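Local coordinates for conserved hypothetical protein (Bacteroides thetaiotaomicron, PDB 2HQY) that binds coenzyme A and, judging by its family, is probably an acyl- or aminoacyl-transferase related to the C-terminal domain of phosphatidylglycerol lysyltransferases, at residues P225-E236 / I257-E267. Residues are numbered along the deposited sequence; the frame is centred on the assembly and turned at random.
Sequences PINHETFGVHVE and IPEQYIYINRE
The edge of the Phe231 ring meets one face of the Tyr261 ring in a T-shaped pair, centroids 5.7 Å apart and planes at 62°, and Gln260 CG sits over the centre of the opposite face. These rings lie beside the parallel strands 230-238 and 263-265 of a beta-alpha-beta unit linked by helix 245-256, consistent with the GNAT-like fold of the acetyltransferase clan. At the Tyr261 rim, in plane, lie Asn227 O and Thr230 N, while Pro225 CG packs 3.5 Å from Tyr261 CZ. Without this ring, as with an alanine here, Pro225 CG and the Phe231 edge would probably lose the surface they pack on. With CG anti to the backbone N (chi1 -166°), the Phe231 ring is carried to Ile257, whose CG1 lies over one face in a CH-pi contact, 3.9 Å from the centroid.

The parallel pairing rests on four backbone bonds, Tyr263 N to Glu229 O, Phe231 N to Tyr263 O (169° at the hydrogen), Asn265 N to Phe231 O and Val233 N to Asn265 O. Toward the coenzyme A side, Glu236, whose side chain also touches the CoA-binding Tyr246, forms a salt bridge with Arg266: NH2 bonds Glu236 OE1 at 3.1 Å from above the carboxylate plane, the closer OE2 (2.9 Å) only weakly. His234 ND1 donates to Glu267 OE2 over 2.8 Å, also from above the carboxylate plane; Asn33 ND2 bonds that oxygen too. Asn265 OD1 closes an Asx turn by accepting from Glu267 N at 2.8 Å.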
ATOM      1  N   PRO A 225      -1.748 -10.654  19.531  1.00 12.86           N
ATOM      2  CA  PRO A 225      -2.852 -11.625  19.545  1.00 12.91           C
ATOM      3  C   PRO A 225      -3.580 -11.720  18.195  1.00 14.19           C
ATOM      4  O   PRO A 225      -3.707 -10.711  17.469  1.00 14.99           O
ATOM      5  CB  PRO A 225      -3.797 -11.052  20.630  1.00 12.81           C
ATOM      6  CG  PRO A 225      -2.852 -10.298  21.534  1.00 13.49           C
ATOM      7  CD  PRO A 225      -1.942  -9.607  20.544  1.00 13.26           C
ATOM      8  N   ILE A 226      -4.037 -12.935  17.867  1.00 14.23           N
ATOM      9  CA  ILE A 226      -4.913 -13.191  16.714  1.00 13.79           C
ATOM     10  C   ILE A 226      -6.350 -13.342  17.220  1.00 13.62           C
ATOM     11  O   ILE A 226      -7.284 -12.756  16.672  1.00 14.12           O
ATOM     12  CB  ILE A 226      -4.497 -14.459  15.943  1.00 13.93           C
ATOM     13  CG1 ILE A 226      -3.162 -14.224  15.217  1.00 13.32           C
ATOM     14  CG2 ILE A 226      -5.598 -14.861  14.896  1.00 13.16           C
ATOM     15  CD1 ILE A 226      -2.368 -15.568  14.977  1.00 12.99           C
ATOM     16  N   ASN A 227      -6.520 -14.154  18.255  1.00 14.01           N
ATOM     17  CA  ASN A 227      -7.807 -14.190  18.949  1.00 14.70           C
ATOM     18  C   ASN A 227      -7.565 -14.331  20.445  1.00 15.43           C
ATOM     19  O   ASN A 227      -6.411 -14.252  20.901  1.00 14.69           O
ATOM     20  CB  ASN A 227      -8.773 -15.250  18.360  1.00 14.82           C
ATOM     21  CG  ASN A 227      -8.478 -16.685  18.829  1.00 15.64           C
ATOM     22  OD1 ASN A 227      -7.453 -16.965  19.454  1.00 15.05           O
ATOM     23  ND2 ASN A 227      -9.427 -17.585  18.583  1.00 19.82           N
ATOM     24  N   HIS A 228      -8.626 -14.535  21.210  1.00 16.37           N
ATOM     25  CA  HIS A 228      -8.549 -14.554  22.665  1.00 17.11           C
ATOM     26  C   HIS A 228      -7.568 -15.573  23.242  1.00 16.86           C
ATOM     27  O   HIS A 228      -7.061 -15.374  24.291  1.00 18.63           O
ATOM     28  CB  HIS A 228      -9.922 -14.724  23.271  1.00 17.43           C
ATOM     29  CG  HIS A 228     -10.501 -16.067  23.033  1.00 18.62           C
ATOM     30  ND1 HIS A 228     -11.201 -16.377  21.904  1.00 20.93           N
ATOM     31  CD2 HIS A 228     -10.446 -17.193  23.755  1.00 18.89           C
ATOM     32  CE1 HIS A 228     -11.558 -17.636  21.935  1.00 21.19           C
ATOM     33  NE2 HIS A 228     -11.117 -18.151  23.055  1.00 20.18           N
ATOM     34  N   GLU A 229      -7.306 -16.649  22.526  1.00 16.57           N
ATOM     35  CA  GLU A 229      -6.391 -17.698  22.957  1.00 17.05           C
ATOM     36  C   GLU A 229      -5.199 -18.040  22.027  1.00 16.19           C
ATOM     37  O   GLU A 229      -4.550 -19.033  22.207  1.00 15.43           O
ATOM     38  CB  GLU A 229      -7.145 -18.986  23.269  1.00 16.84           C
ATOM     39  CG  GLU A 229      -7.865 -19.560  22.108  1.00 16.12           C
ATOM     40  CD  GLU A 229      -8.570 -20.866  22.397  1.00 20.03           C
ATOM     41  OE1 GLU A 229      -8.619 -21.266  23.538  1.00 24.88           O
ATOM     42  OE2 GLU A 229      -9.064 -21.478  21.485  1.00 22.23           O
ATOM     43  N   THR A 230      -4.947 -17.191  21.048  1.00 14.93           N
ATOM     44  CA  THR A 230      -3.900 -17.436  20.050  1.00 14.67           C
ATOM     45  C   THR A 230      -3.089 -16.159  19.851  1.00 13.68           C
ATOM     46  O   THR A 230      -3.643 -15.102  19.560  1.00 13.78           O
ATOM     47  CB  THR A 230      -4.480 -17.900  18.680  1.00 14.67           C
ATOM     48  OG1 THR A 230      -5.463 -18.933  18.888  1.00 15.93           O
ATOM     49  CG2 THR A 230      -3.374 -18.390  17.739  1.00 15.03           C
ATOM     50  N   PHE A 231      -1.785 -16.271  20.062  1.00 13.02           N
ATOM     51  CA  PHE A 231      -0.858 -15.159  19.816  1.00 13.98           C
ATOM     52  C   PHE A 231      -0.097 -15.484  18.532  1.00 14.12           C
ATOM     53  O   PHE A 231       0.356 -16.623  18.360  1.00 15.81           O
ATOM     54  CB  PHE A 231       0.110 -15.060  20.989  1.00 14.02           C
ATOM     55  CG  PHE A 231       0.898 -13.775  21.018  1.00 15.81           C
ATOM     56  CD1 PHE A 231       0.432 -12.682  21.740  1.00 16.19           C
ATOM     57  CD2 PHE A 231       2.078 -13.648  20.290  1.00 15.95           C
ATOM     58  CE1 PHE A 231       1.158 -11.475  21.783  1.00 17.18           C
ATOM     59  CE2 PHE A 231       2.817 -12.447  20.311  1.00 14.83           C
ATOM     60  CZ  PHE A 231       2.342 -11.358  21.056  1.00 16.09           C
ATOM     61  N   GLY A 232       0.104 -14.500  17.662  1.00 13.44           N
ATOM     62  CA  GLY A 232       0.807 -14.750  16.404  1.00 13.69           C
ATOM     63  C   GLY A 232       2.192 -14.136  16.486  1.00 13.78           C
ATOM     64  O   GLY A 232       2.344 -12.979  16.872  1.00 14.44           O
ATOM     65  N   VAL A 233       3.203 -14.904  16.118  1.00 12.97           N
ATOM     66  CA  VAL A 233       4.539 -14.371  15.965  1.00 12.65           C
ATOM     67  C   VAL A 233       4.718 -14.074  14.472  1.00 13.08           C
ATOM     68  O   VAL A 233       4.727 -14.993  13.649  1.00 13.42           O
ATOM     69  CB  VAL A 233       5.634 -15.365  16.489  1.00 12.18           C
ATOM     70  CG1 VAL A 233       7.028 -14.776  16.288  1.00 13.21           C
ATOM     71  CG2 VAL A 233       5.396 -15.651  17.954  1.00 13.96           C
ATOM     72  N   HIS A 234       4.827 -12.798  14.123  1.00 11.88           N
ATOM     73  CA  HIS A 234       4.801 -12.389  12.697  1.00 13.17           C
ATOM     74  C   HIS A 234       6.173 -12.348  12.041  1.00 13.66           C
ATOM     75  O   HIS A 234       6.295 -12.554  10.830  1.00 13.59           O
ATOM     76  CB  HIS A 234       4.092 -11.032  12.507  1.00 13.39           C
ATOM     77  CG  HIS A 234       2.714 -10.992  13.098  1.00 14.55           C
ATOM     78  ND1 HIS A 234       1.922 -12.121  13.192  1.00 16.87           N
ATOM     79  CD2 HIS A 234       1.998  -9.981  13.649  1.00 15.72           C
ATOM     80  CE1 HIS A 234       0.789 -11.806  13.804  1.00 18.46           C
ATOM     81  NE2 HIS A 234       0.806 -10.512  14.078  1.00 16.69           N
ATOM     82  N   VAL A 235       7.197 -12.021  12.823  1.00 13.44           N
ATOM     83  CA  VAL A 235       8.543 -11.805  12.286  1.00 13.83           C
ATOM     84  C   VAL A 235       9.520 -12.385  13.290  1.00 14.27           C
ATOM     85  O   VAL A 235       9.329 -12.229  14.505  1.00 12.80           O
ATOM     86  CB  VAL A 235       8.835 -10.245  12.102  1.00 14.07           C
ATOM     87  CG1 VAL A 235      10.304  -9.929  11.916  1.00 17.30           C
ATOM     88  CG2 VAL A 235       8.026  -9.651  10.878  1.00 16.84           C
ATOM     89  N   GLU A 236      10.550 -13.050  12.771  1.00 13.62           N
ATOM     90  CA  GLU A 236      11.716 -13.411  13.558  1.00 15.14           C
ATOM     91  C   GLU A 236      12.948 -13.329  12.663  1.00 14.54           C
ATOM     92  O   GLU A 236      13.006 -13.998  11.620  1.00 15.42           O
ATOM     93  CB  GLU A 236      11.520 -14.831  14.117  1.00 14.78           C
ATOM     94  CG  GLU A 236      12.442 -15.216  15.247  1.00 17.78           C
ATOM     95  CD  GLU A 236      12.160 -16.643  15.714  1.00 17.71           C
ATOM     96  OE1 GLU A 236      11.599 -16.805  16.822  1.00 19.58           O
ATOM     97  OE2 GLU A 236      12.446 -17.591  14.940  1.00 17.58           O
ATOM     98  N   ILE A 257       4.885 -13.828  26.201  1.00 17.13           N
ATOM     99  CA  ILE A 257       3.515 -13.906  25.707  1.00 17.44           C
ATOM    100  C   ILE A 257       2.586 -14.272  26.878  1.00 18.81           C
ATOM    101  O   ILE A 257       2.858 -15.252  27.597  1.00 18.51           O
ATOM    102  CB  ILE A 257       3.406 -14.962  24.559  1.00 16.61           C
ATOM    103  CG1 ILE A 257       4.146 -14.460  23.304  1.00 15.99           C
ATOM    104  CG2 ILE A 257       1.918 -15.306  24.289  1.00 16.25           C
ATOM    105  CD1 ILE A 257       4.343 -15.545  22.202  1.00 18.24           C
ATOM    106  N   PRO A 258       1.538 -13.460  27.116  1.00 19.65           N
ATOM    107  CA  PRO A 258       0.614 -13.680  28.235  1.00 20.66           C
ATOM    108  C   PRO A 258       0.003 -15.093  28.243  1.00 20.98           C
ATOM    109  O   PRO A 258      -0.258 -15.654  27.182  1.00 20.49           O
ATOM    110  CB  PRO A 258      -0.453 -12.613  28.000  1.00 20.53           C
ATOM    111  CG  PRO A 258       0.297 -11.496  27.317  1.00 21.24           C
ATOM    112  CD  PRO A 258       1.191 -12.238  26.363  1.00 20.40           C
ATOM    113  N   GLU A 259      -0.229 -15.647  29.431  1.00 22.20           N
ATOM    114  CA  GLU A 259      -0.642 -17.054  29.580  1.00 23.62           C
ATOM    115  C   GLU A 259      -1.998 -17.395  28.967  1.00 22.25           C
ATOM    116  O   GLU A 259      -2.228 -18.548  28.626  1.00 22.58           O
ATOM    117  CB  GLU A 259      -0.570 -17.540  31.049  1.00 23.59           C
ATOM    118  CG  GLU A 259       0.865 -17.889  31.492  1.00 26.54           C
ATOM    119  CD  GLU A 259       0.952 -18.869  32.672  1.00 28.31           C
ATOM    120  OE1 GLU A 259       1.920 -19.675  32.682  1.00 33.09           O
ATOM    121  OE2 GLU A 259       0.082 -18.839  33.590  1.00 30.93           O
ATOM    122  N   GLN A 260      -2.879 -16.409  28.808  1.00 21.61           N
ATOM    123  CA  GLN A 260      -4.196 -16.675  28.209  1.00 21.09           C
ATOM    124  C   GLN A 260      -4.084 -17.147  26.749  1.00 19.63           C
ATOM    125  O   GLN A 260      -4.987 -17.791  26.216  1.00 18.22           O
ATOM    126  CB  GLN A 260      -5.129 -15.465  28.320  1.00 21.60           C
ATOM    127  CG  GLN A 260      -4.720 -14.233  27.511  1.00 24.48           C
ATOM    128  CD  GLN A 260      -4.103 -13.138  28.378  1.00 29.16           C
ATOM    129  OE1 GLN A 260      -4.301 -11.955  28.106  1.00 32.84           O
ATOM    130  NE2 GLN A 260      -3.384 -13.522  29.434  1.00 28.82           N
ATOM    131  N   TYR A 261      -2.958 -16.825  26.107  1.00 18.90           N
ATOM    132  CA  TYR A 261      -2.704 -17.302  24.737  1.00 18.61           C
ATOM    133  C   TYR A 261      -2.115 -18.697  24.799  1.00 19.47           C
ATOM    134  O   TYR A 261      -0.895 -18.868  24.846  1.00 21.07           O
ATOM    135  CB  TYR A 261      -1.801 -16.303  23.970  1.00 17.77           C
ATOM    136  CG  TYR A 261      -2.415 -14.933  24.019  1.00 17.00           C
ATOM    137  CD1 TYR A 261      -3.617 -14.667  23.341  1.00 15.55           C
ATOM    138  CD2 TYR A 261      -1.835 -13.917  24.769  1.00 16.14           C
ATOM    139  CE1 TYR A 261      -4.217 -13.426  23.408  1.00 15.47           C
ATOM    140  CE2 TYR A 261      -2.423 -12.638  24.829  1.00 16.59           C
ATOM    141  CZ  TYR A 261      -3.611 -12.421  24.158  1.00 18.70           C
ATOM    142  OH  TYR A 261      -4.206 -11.205  24.245  1.00 18.12           O
ATOM    143  N   ILE A 262      -3.009 -19.683  24.828  1.00 18.71           N
ATOM    144  CA  ILE A 262      -2.683 -21.105  24.869  1.00 19.72           C
ATOM    145  C   ILE A 262      -1.884 -21.534  23.644  1.00 18.26           C
ATOM    146  O   ILE A 262      -1.016 -22.409  23.745  1.00 17.85           O
ATOM    147  CB  ILE A 262      -4.011 -21.948  24.994  1.00 19.98           C
ATOM    148  CG1 ILE A 262      -4.543 -21.859  26.428  1.00 25.46           C
ATOM    149  CG2 ILE A 262      -3.796 -23.416  24.717  1.00 22.68           C
ATOM    150  CD1 ILE A 262      -5.422 -20.700  26.693  1.00 28.12           C
ATOM    151  N   TYR A 263      -2.186 -20.910  22.498  1.00 17.44           N
ATOM    152  CA  TYR A 263      -1.607 -21.293  21.217  1.00 17.59           C
ATOM    153  C   TYR A 263      -0.708 -20.198  20.686  1.00 16.68           C
ATOM    154  O   TYR A 263      -0.983 -19.012  20.876  1.00 17.20           O
ATOM    155  CB  TYR A 263      -2.699 -21.571  20.189  1.00 17.96           C
ATOM    156  CG  TYR A 263      -3.624 -22.652  20.650  1.00 19.33           C
ATOM    157  CD1 TYR A 263      -3.192 -23.966  20.691  1.00 19.50           C
ATOM    158  CD2 TYR A 263      -4.907 -22.352  21.083  1.00 19.30           C
ATOM    159  CE1 TYR A 263      -4.031 -24.985  21.154  1.00 21.86           C
ATOM    160  CE2 TYR A 263      -5.761 -23.363  21.542  1.00 20.84           C
ATOM    161  CZ  TYR A 263      -5.305 -24.669  21.564  1.00 19.74           C
ATOM    162  OH  TYR A 263      -6.129 -25.682  22.000  1.00 22.47           O
ATOM    163  N   ILE A 264       0.358 -20.610  20.009  1.00 16.53           N
ATOM    164  CA  ILE A 264       1.235 -19.640  19.335  1.00 16.44           C
ATOM    165  C   ILE A 264       1.218 -20.007  17.851  1.00 16.30           C
ATOM    166  O   ILE A 264       1.513 -21.141  17.488  1.00 16.96           O
ATOM    167  CB  ILE A 264       2.692 -19.657  19.858  1.00 15.40           C
ATOM    168  CG1 ILE A 264       2.778 -19.263  21.338  1.00 17.05           C
ATOM    169  CG2 ILE A 264       3.542 -18.675  18.995  1.00 15.24           C
ATOM    170  CD1 ILE A 264       4.209 -19.389  21.918  1.00 18.07           C
ATOM    171  N   ASN A 265       0.815 -19.064  17.003  1.00 16.04           N
ATOM    172  CA  ASN A 265       0.793 -19.279  15.562  1.00 15.94           C
ATOM    173  C   ASN A 265       2.061 -18.629  14.960  1.00 15.76           C
ATOM    174  O   ASN A 265       2.225 -17.389  14.991  1.00 15.89           O
ATOM    175  CB  ASN A 265      -0.494 -18.666  14.971  1.00 16.07           C
ATOM    176  CG  ASN A 265      -0.642 -18.905  13.461  1.00 17.30           C
ATOM    177  OD1 ASN A 265       0.347 -18.995  12.725  1.00 16.79           O
ATOM    178  ND2 ASN A 265      -1.894 -18.987  12.996  1.00 15.50           N
ATOM    179  N   ARG A 266       2.962 -19.457  14.436  1.00 16.05           N
ATOM    180  CA  ARG A 266       4.219 -18.957  13.819  1.00 16.58           C
ATOM    181  C   ARG A 266       4.176 -18.967  12.287  1.00 16.23           C
ATOM    182  O   ARG A 266       5.217 -18.963  11.623  1.00 17.15           O
ATOM    183  CB  ARG A 266       5.441 -19.724  14.365  1.00 16.13           C
ATOM    184  CG  ARG A 266       5.599 -19.549  15.882  1.00 17.13           C
ATOM    185  CD  ARG A 266       6.740 -20.359  16.499  1.00 18.55           C
ATOM    186  NE  ARG A 266       8.006 -20.074  15.832  1.00 16.86           N
ATOM    187  CZ  ARG A 266       8.817 -19.059  16.096  1.00 21.34           C
ATOM    188  NH1 ARG A 266       8.554 -18.182  17.063  1.00 21.92           N
ATOM    189  NH2 ARG A 266       9.917 -18.942  15.365  1.00 23.63           N
ATOM    190  N   GLU A 267       2.967 -18.985  11.732  1.00 16.07           N
ATOM    191  CA  GLU A 267       2.736 -18.720  10.301  1.00 16.45           C
ATOM    192  C   GLU A 267       3.209 -19.854   9.379  1.00 17.32           C
ATOM    193  O   GLU A 267       3.288 -21.012   9.799  1.00 16.99           O
ATOM    194  CB  GLU A 267       3.235 -17.299   9.891  1.00 16.99           C
ATOM    195  CG  GLU A 267       2.833 -16.261  10.966  1.00 15.92           C
ATOM    196  CD  GLU A 267       2.795 -14.804  10.492  1.00 16.27           C
ATOM    197  OE1 GLU A 267       3.493 -14.442   9.525  1.00 19.11           O
ATOM    198  OE2 GLU A 267       2.028 -14.014  11.100  1.00 19.66           O
TER
HETATM  199  O   HOH W   1       6.486 -15.860  11.494  1.00 34.78           O
HETATM  200  O   HOH W   2       6.212 -14.677   9.245  1.00 36.36           O
HETATM  201  O   HOH W   3       9.973 -15.422  18.217  1.00 20.91           O